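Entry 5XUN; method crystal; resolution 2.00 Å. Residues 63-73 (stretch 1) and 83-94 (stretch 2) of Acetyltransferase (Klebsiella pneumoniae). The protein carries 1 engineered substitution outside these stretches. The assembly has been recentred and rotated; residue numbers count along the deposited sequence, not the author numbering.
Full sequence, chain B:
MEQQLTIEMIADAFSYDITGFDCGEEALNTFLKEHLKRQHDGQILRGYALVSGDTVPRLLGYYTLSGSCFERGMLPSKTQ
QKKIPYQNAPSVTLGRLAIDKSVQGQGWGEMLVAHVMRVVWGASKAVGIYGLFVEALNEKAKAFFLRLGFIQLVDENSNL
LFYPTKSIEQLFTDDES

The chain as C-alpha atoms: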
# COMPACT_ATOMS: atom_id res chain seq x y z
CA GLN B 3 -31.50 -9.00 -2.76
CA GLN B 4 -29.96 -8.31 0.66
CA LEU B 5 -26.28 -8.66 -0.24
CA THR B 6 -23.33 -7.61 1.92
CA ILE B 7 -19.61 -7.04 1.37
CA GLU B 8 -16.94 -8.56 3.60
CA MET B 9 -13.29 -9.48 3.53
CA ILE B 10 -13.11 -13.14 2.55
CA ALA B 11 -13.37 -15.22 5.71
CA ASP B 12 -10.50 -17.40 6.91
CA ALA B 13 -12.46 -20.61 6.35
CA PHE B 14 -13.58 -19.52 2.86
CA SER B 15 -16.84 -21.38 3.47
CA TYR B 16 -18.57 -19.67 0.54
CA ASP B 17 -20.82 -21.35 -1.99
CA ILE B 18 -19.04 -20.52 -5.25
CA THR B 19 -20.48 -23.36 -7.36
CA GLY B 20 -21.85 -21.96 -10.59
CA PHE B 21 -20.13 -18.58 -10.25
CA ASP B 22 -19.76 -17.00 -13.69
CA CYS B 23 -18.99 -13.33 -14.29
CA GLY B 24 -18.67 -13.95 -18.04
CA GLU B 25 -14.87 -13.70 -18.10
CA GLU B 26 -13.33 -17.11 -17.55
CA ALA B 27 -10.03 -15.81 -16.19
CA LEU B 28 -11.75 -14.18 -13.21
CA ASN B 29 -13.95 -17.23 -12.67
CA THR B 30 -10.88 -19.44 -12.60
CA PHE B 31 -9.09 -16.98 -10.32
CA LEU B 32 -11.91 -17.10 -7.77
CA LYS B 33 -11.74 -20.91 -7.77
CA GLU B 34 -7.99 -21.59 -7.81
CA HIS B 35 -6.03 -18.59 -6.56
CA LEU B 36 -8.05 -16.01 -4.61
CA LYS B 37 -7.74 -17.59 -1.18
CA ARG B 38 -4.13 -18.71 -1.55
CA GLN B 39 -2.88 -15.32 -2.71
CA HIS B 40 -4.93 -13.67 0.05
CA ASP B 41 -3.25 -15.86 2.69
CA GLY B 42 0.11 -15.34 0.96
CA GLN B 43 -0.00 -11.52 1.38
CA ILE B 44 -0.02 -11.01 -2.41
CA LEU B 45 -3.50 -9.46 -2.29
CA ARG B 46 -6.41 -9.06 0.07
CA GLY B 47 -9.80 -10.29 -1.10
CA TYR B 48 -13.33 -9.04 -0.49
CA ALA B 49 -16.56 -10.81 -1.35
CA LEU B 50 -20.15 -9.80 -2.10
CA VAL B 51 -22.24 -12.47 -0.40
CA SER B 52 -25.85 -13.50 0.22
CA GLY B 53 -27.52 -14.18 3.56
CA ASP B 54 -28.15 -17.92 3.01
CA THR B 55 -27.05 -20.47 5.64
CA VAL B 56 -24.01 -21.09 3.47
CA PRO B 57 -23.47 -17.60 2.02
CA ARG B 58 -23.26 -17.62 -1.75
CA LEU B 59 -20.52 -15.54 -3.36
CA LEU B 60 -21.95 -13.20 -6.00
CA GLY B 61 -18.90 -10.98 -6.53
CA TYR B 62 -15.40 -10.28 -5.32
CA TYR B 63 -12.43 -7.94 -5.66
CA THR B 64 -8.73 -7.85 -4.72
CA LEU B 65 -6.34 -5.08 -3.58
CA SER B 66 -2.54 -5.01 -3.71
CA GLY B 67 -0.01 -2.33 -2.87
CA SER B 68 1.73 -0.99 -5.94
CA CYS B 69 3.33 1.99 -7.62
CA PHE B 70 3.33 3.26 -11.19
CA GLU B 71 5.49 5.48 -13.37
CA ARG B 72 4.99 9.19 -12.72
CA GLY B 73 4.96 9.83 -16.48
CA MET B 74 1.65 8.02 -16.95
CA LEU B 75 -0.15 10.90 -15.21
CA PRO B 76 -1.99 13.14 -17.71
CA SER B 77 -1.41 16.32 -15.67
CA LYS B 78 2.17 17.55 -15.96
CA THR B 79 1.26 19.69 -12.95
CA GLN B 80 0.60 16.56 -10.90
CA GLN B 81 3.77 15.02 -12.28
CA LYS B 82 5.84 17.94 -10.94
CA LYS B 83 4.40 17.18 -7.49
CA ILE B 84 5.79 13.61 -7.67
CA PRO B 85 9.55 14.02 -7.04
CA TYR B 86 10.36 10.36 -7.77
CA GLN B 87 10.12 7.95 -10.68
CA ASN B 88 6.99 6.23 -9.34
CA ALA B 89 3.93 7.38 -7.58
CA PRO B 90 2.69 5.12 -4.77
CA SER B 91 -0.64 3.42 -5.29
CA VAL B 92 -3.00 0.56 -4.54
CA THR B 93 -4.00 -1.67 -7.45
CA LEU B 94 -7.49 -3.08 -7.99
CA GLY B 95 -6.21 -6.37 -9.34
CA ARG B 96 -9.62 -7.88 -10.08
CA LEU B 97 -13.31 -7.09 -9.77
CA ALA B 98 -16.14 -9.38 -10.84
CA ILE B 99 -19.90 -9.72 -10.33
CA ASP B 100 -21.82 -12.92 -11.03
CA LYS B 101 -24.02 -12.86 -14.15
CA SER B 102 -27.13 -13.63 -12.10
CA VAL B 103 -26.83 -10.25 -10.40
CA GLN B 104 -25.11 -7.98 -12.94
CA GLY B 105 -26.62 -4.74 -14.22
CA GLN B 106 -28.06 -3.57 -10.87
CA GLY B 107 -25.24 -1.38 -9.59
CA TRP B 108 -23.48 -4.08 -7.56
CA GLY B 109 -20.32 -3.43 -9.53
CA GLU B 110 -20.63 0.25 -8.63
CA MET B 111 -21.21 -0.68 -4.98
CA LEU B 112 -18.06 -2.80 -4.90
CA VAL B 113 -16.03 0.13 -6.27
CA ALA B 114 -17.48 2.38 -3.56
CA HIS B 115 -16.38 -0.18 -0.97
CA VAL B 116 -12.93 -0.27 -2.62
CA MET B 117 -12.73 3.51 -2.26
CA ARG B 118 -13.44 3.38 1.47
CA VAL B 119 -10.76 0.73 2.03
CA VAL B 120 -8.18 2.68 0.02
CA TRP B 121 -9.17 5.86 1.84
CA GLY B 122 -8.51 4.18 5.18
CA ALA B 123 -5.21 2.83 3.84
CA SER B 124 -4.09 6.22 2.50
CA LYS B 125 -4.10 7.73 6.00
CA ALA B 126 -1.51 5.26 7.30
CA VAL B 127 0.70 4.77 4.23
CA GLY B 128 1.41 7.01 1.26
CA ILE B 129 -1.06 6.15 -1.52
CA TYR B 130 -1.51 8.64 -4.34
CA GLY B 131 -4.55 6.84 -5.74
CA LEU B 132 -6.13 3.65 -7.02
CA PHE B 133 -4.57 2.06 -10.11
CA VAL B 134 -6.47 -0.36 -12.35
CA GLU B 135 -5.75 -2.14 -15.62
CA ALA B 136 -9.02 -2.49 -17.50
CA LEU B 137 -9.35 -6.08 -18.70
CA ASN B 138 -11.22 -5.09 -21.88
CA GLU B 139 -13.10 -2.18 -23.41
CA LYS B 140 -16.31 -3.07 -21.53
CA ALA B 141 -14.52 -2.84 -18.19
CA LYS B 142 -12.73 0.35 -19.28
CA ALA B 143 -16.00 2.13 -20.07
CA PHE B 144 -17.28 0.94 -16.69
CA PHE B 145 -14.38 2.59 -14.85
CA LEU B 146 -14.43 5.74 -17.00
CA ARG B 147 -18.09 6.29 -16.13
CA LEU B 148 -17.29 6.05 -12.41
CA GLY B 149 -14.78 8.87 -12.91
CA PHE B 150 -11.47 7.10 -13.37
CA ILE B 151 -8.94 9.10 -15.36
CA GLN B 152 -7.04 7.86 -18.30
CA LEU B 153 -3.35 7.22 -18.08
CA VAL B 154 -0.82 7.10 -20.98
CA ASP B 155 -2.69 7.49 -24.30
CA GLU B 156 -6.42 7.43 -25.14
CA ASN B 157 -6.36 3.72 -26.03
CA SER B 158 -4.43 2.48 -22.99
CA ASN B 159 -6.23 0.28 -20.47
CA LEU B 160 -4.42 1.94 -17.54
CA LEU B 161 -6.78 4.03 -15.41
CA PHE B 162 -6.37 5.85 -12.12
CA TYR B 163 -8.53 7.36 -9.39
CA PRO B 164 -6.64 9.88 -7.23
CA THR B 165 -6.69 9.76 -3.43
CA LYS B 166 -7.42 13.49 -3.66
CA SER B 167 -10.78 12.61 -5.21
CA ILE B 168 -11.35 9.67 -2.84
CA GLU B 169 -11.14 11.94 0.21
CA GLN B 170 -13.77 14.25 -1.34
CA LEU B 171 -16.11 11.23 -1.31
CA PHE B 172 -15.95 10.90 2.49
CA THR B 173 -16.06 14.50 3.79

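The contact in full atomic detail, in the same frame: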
# COMPACT_ATOMS: atom_id res chain seq x y z
N TYR B 63 -13.50 -8.78 -5.14
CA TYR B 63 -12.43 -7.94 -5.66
C TYR B 63 -11.16 -8.13 -4.83
O TYR B 63 -11.22 -8.63 -3.70
CB TYR B 63 -12.84 -6.45 -5.72
CG TYR B 63 -12.91 -5.69 -4.41
CD1 TYR B 63 -11.75 -5.19 -3.81
CD2 TYR B 63 -14.13 -5.43 -3.80
CE1 TYR B 63 -11.82 -4.46 -2.62
CE2 TYR B 63 -14.21 -4.71 -2.62
CZ TYR B 63 -13.05 -4.22 -2.03
OH TYR B 63 -13.12 -3.50 -0.86
N THR B 64 -10.02 -7.72 -5.39
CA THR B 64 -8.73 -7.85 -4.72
C THR B 64 -7.95 -6.53 -4.76
O THR B 64 -8.02 -5.78 -5.74
CB THR B 64 -7.85 -8.95 -5.35
OG1 THR B 64 -7.39 -8.52 -6.64
CG2 THR B 64 -8.63 -10.23 -5.53
N LEU B 65 -7.16 -6.28 -3.70
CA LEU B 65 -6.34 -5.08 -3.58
C LEU B 65 -4.90 -5.45 -3.27
O LEU B 65 -4.64 -6.31 -2.43
CB LEU B 65 -6.87 -4.15 -2.48
CG LEU B 65 -8.30 -3.67 -2.69
CD1 LEU B 65 -8.83 -2.88 -1.49
CD2 LEU B 65 -8.37 -2.83 -3.94
N SER B 66 -3.96 -4.80 -3.95
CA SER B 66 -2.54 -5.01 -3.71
C SER B 66 -1.83 -3.66 -3.70
O SER B 66 -2.18 -2.78 -4.49
CB SER B 66 -1.91 -5.91 -4.78
OG SER B 66 -2.66 -7.11 -4.92
N GLY B 67 -0.85 -3.51 -2.82
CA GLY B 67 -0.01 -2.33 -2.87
C GLY B 67 0.83 -2.30 -4.14
O GLY B 67 1.32 -3.33 -4.61
N SER B 68 1.04 -1.11 -4.66
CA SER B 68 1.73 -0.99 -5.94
C SER B 68 2.30 0.41 -6.06
O SER B 68 2.18 1.23 -5.15
CB SER B 68 0.78 -1.29 -7.11
OG SER B 68 -0.28 -0.35 -7.14
N CYS B 69 2.96 0.65 -7.19
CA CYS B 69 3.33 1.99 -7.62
C CYS B 69 3.36 1.96 -9.14
O CYS B 69 3.35 0.90 -9.76
CB CYS B 69 4.67 2.45 -7.03
SG CYS B 69 6.09 1.40 -7.38
N PHE B 70 3.37 3.15 -9.74
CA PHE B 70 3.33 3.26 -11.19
C PHE B 70 4.12 4.48 -11.62
O PHE B 70 4.29 5.43 -10.84
CB PHE B 70 1.89 3.33 -11.71
CG PHE B 70 1.15 4.59 -11.34
CD1 PHE B 70 0.51 4.70 -10.12
CD2 PHE B 70 1.08 5.64 -12.23
CE1 PHE B 70 -0.18 5.85 -9.78
CE2 PHE B 70 0.39 6.80 -11.90
CZ PHE B 70 -0.24 6.90 -10.68
N GLU B 71 4.61 4.44 -12.86
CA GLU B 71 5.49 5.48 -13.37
C GLU B 71 4.81 6.84 -13.35
O GLU B 71 3.69 7.00 -13.82
CB GLU B 71 5.94 5.15 -14.80
CG GLU B 71 6.99 4.05 -14.87
CD GLU B 71 7.69 4.00 -16.21
OE1 GLU B 71 7.70 5.03 -16.92
OE2 GLU B 71 8.24 2.93 -16.56
N ARG B 72 5.52 7.83 -12.80
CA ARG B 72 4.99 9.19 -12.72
C ARG B 72 4.58 9.73 -14.08
O ARG B 72 3.61 10.49 -14.18
CB ARG B 72 6.04 10.09 -12.06
CG ARG B 72 6.01 11.55 -12.49
CD ARG B 72 7.20 12.30 -11.93
NE ARG B 72 8.48 11.77 -12.38
CZ ARG B 72 9.65 12.17 -11.92
NH1 ARG B 72 9.72 13.11 -10.99
NH2 ARG B 72 10.77 11.63 -12.38
N GLY B 73 5.25 9.31 -15.15
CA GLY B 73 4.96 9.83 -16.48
C GLY B 73 3.60 9.45 -17.03
O GLY B 73 3.12 10.12 -17.95
N LYS B 83 4.56 17.42 -8.92
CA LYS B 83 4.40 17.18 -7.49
C LYS B 83 4.96 15.83 -7.05
O LYS B 83 5.16 15.62 -5.85
CB LYS B 83 2.93 17.27 -7.10
N ILE B 84 5.23 14.92 -7.99
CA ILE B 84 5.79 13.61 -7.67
C ILE B 84 7.29 13.67 -7.89
O ILE B 84 7.75 13.55 -9.03
CB ILE B 84 5.20 12.50 -8.56
CG1 ILE B 84 3.68 12.61 -8.74
CG2 ILE B 84 5.56 11.14 -7.97
CD1 ILE B 84 2.87 12.45 -7.52
N PRO B 85 8.11 13.80 -6.84
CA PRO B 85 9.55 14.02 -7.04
C PRO B 85 10.35 12.76 -7.29
O PRO B 85 11.58 12.81 -7.21
CB PRO B 85 9.98 14.68 -5.72
CG PRO B 85 8.89 14.38 -4.74
CD PRO B 85 7.78 13.64 -5.42
N TYR B 86 9.70 11.64 -7.59
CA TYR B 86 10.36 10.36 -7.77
C TYR B 86 9.84 9.72 -9.05
O TYR B 86 8.88 10.19 -9.66
CB TYR B 86 10.10 9.41 -6.59
CG TYR B 86 10.16 10.06 -5.22
CD1 TYR B 86 11.37 10.26 -4.57
CD2 TYR B 86 9.00 10.45 -4.58
CE1 TYR B 86 11.42 10.84 -3.31
CE2 TYR B 86 9.03 11.04 -3.32
CZ TYR B 86 10.24 11.23 -2.70
OH TYR B 86 10.28 11.81 -1.45
N GLN B 87 10.48 8.61 -9.43
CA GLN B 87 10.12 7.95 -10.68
C GLN B 87 8.71 7.38 -10.64
O GLN B 87 8.00 7.40 -11.65
CB GLN B 87 11.11 6.82 -10.98
CG GLN B 87 10.96 6.24 -12.37
CD GLN B 87 11.94 5.11 -12.63
OE1 GLN B 87 13.09 5.33 -12.98
NE2 GLN B 87 11.47 3.88 -12.43
N ASN B 88 8.28 6.89 -9.48
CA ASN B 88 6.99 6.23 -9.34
C ASN B 88 6.13 6.94 -8.31
O ASN B 88 6.63 7.44 -7.30
CB ASN B 88 7.16 4.76 -8.94
CG ASN B 88 7.93 3.97 -9.97
OD1 ASN B 88 7.51 3.85 -11.12
ND2 ASN B 88 9.08 3.45 -9.58
N ALA B 89 4.91 6.95 -8.55
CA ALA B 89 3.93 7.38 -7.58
C ALA B 89 3.37 6.17 -6.84
O ALA B 89 3.07 5.15 -7.46
CB ALA B 89 2.78 8.12 -8.26
N PRO B 90 3.21 6.26 -5.52
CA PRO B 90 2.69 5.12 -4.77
C PRO B 90 1.21 4.95 -5.04
O PRO B 90 0.49 5.92 -5.32
CB PRO B 90 2.95 5.50 -3.31
CG PRO B 90 2.88 7.02 -3.31
CD PRO B 90 3.39 7.45 -4.67
N SER B 91 0.75 3.71 -4.97
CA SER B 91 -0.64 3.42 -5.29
C SER B 91 -1.09 2.13 -4.62
O SER B 91 -0.31 1.42 -3.98
CB SER B 91 -0.84 3.31 -6.81
OG SER B 91 0.03 2.33 -7.36
N VAL B 92 -2.39 1.86 -4.75
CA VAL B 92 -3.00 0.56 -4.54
C VAL B 92 -3.60 0.13 -5.87
O VAL B 92 -4.18 0.95 -6.59
CB VAL B 92 -4.08 0.60 -3.44
CG1 VAL B 92 -4.84 -0.72 -3.36
CG2 VAL B 92 -3.47 0.93 -2.10
N THR B 93 -3.47 -1.15 -6.20
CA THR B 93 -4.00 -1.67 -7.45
C THR B 93 -5.25 -2.50 -7.19
O THR B 93 -5.26 -3.36 -6.30
CB THR B 93 -2.96 -2.53 -8.18
OG1 THR B 93 -1.93 -1.67 -8.69
CG2 THR B 93 -3.61 -3.29 -9.34
N LEU B 94 -6.32 -2.20 -7.93
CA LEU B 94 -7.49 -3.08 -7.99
C LEU B 94 -7.13 -4.18 -8.98
O LEU B 94 -7.21 -3.98 -10.20
CB LEU B 94 -8.73 -2.31 -8.41
CG LEU B 94 -10.04 -3.06 -8.60
CD1 LEU B 94 -10.45 -3.73 -7.32
CD2 LEU B 94 -11.14 -2.10 -9.06

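Three hydroxyls meet on one face of this two-stranded contact, and the residue at their centre is Ser68. Its OG lies 2.7 Å from Ser91 OG and 2.6 Å from Thr93 OG1, both hydrogen bonds, so a single small side chain on one strand joins two side chains on the other. The arrangement follows from the register. Ser68 is paired directly with Ser91, and Thr93, two residues along, necessarily projects from the same face as Ser91; a hydroxyl between them can reach both. Ser68 and Ser91 both adopt the p rotamer and Thr93 the m rotamer. Because each hydroxyl can give or accept, the coordinates fix the chain of oxygens but not the direction of its protons.

Beneath this cluster runs a regular antiparallel ladder, which illustrates a general principle: the backbone sets the spacing, and side chains exploit it. Ser66 and Thr93 form a hydrogen-bonded pair, with Ser66 N to Thr93 O at 3.0 Å and Thr93 N to Ser66 O at 2.7 Å, the latter almost linear at 178°. The next such pair, Ser68 and Ser91, has both its bonds at 2.9 Å, from Ser68 N to Ser91 O and from Ser91 N to Ser68 O. Phe70 and Ala89 continue the pattern, with Phe70 N to Ala89 O at 3.0 Å and Ala89 N to Phe70 O at 2.8 Å. Between these rungs the non-hydrogen-bonded pairs draw closer together, their CA atoms coming as near as 4.3 Å for Cys69 CA and Pro90 CA. Pro90 has no amide hydrogen to donate, and its place in a non-hydrogen-bonded pair means that the ladder loses no rung to it. CA-H...O contacts supplement the amide bonds, as between Leu65 CA and Thr93 O at 3.4 Å.

The two faces differ in character. On the face carrying Leu65, Val92 and Leu94, the contacts are apolar: Leu65 CB lies 4.1 Å from Val92 CG1, and Leu65 CD2 is 4.1 Å from Leu94 CD1. The same Leu94 CD1 reaches Tyr63 CB at 4.0 Å, so this methyl bridges two residues of the first strand. On the hydroxyl face, the Phe70 ring mixes both kinds of neighbour. Ala89 CB sits over one side of the ring, 4.0 Å from Phe70 CE1, while Ser91 OG lies at its edge, 3.7 Å from Phe70 CD1.

Beyond the last bridge, between Glu71 and Asn88, Arg72 extends the contact into the loop. Its backbone continues the hydrogen bonding, with Arg72 N to Gln87 O at 2.8 Å and 174°, and its side chain reaches farther back along the second stretch, where Arg72 NH1 donates to Ile84 O at 2.8 Å. That carbonyl lies at the guanidinium edge, near its plane, whereas Tyr86 O lies over one face, 3.1 Å from Arg72 CZ. Proximity alone is therefore a poor guide to bonding: only the in-plane carbonyl receives a hydrogen bond from this group.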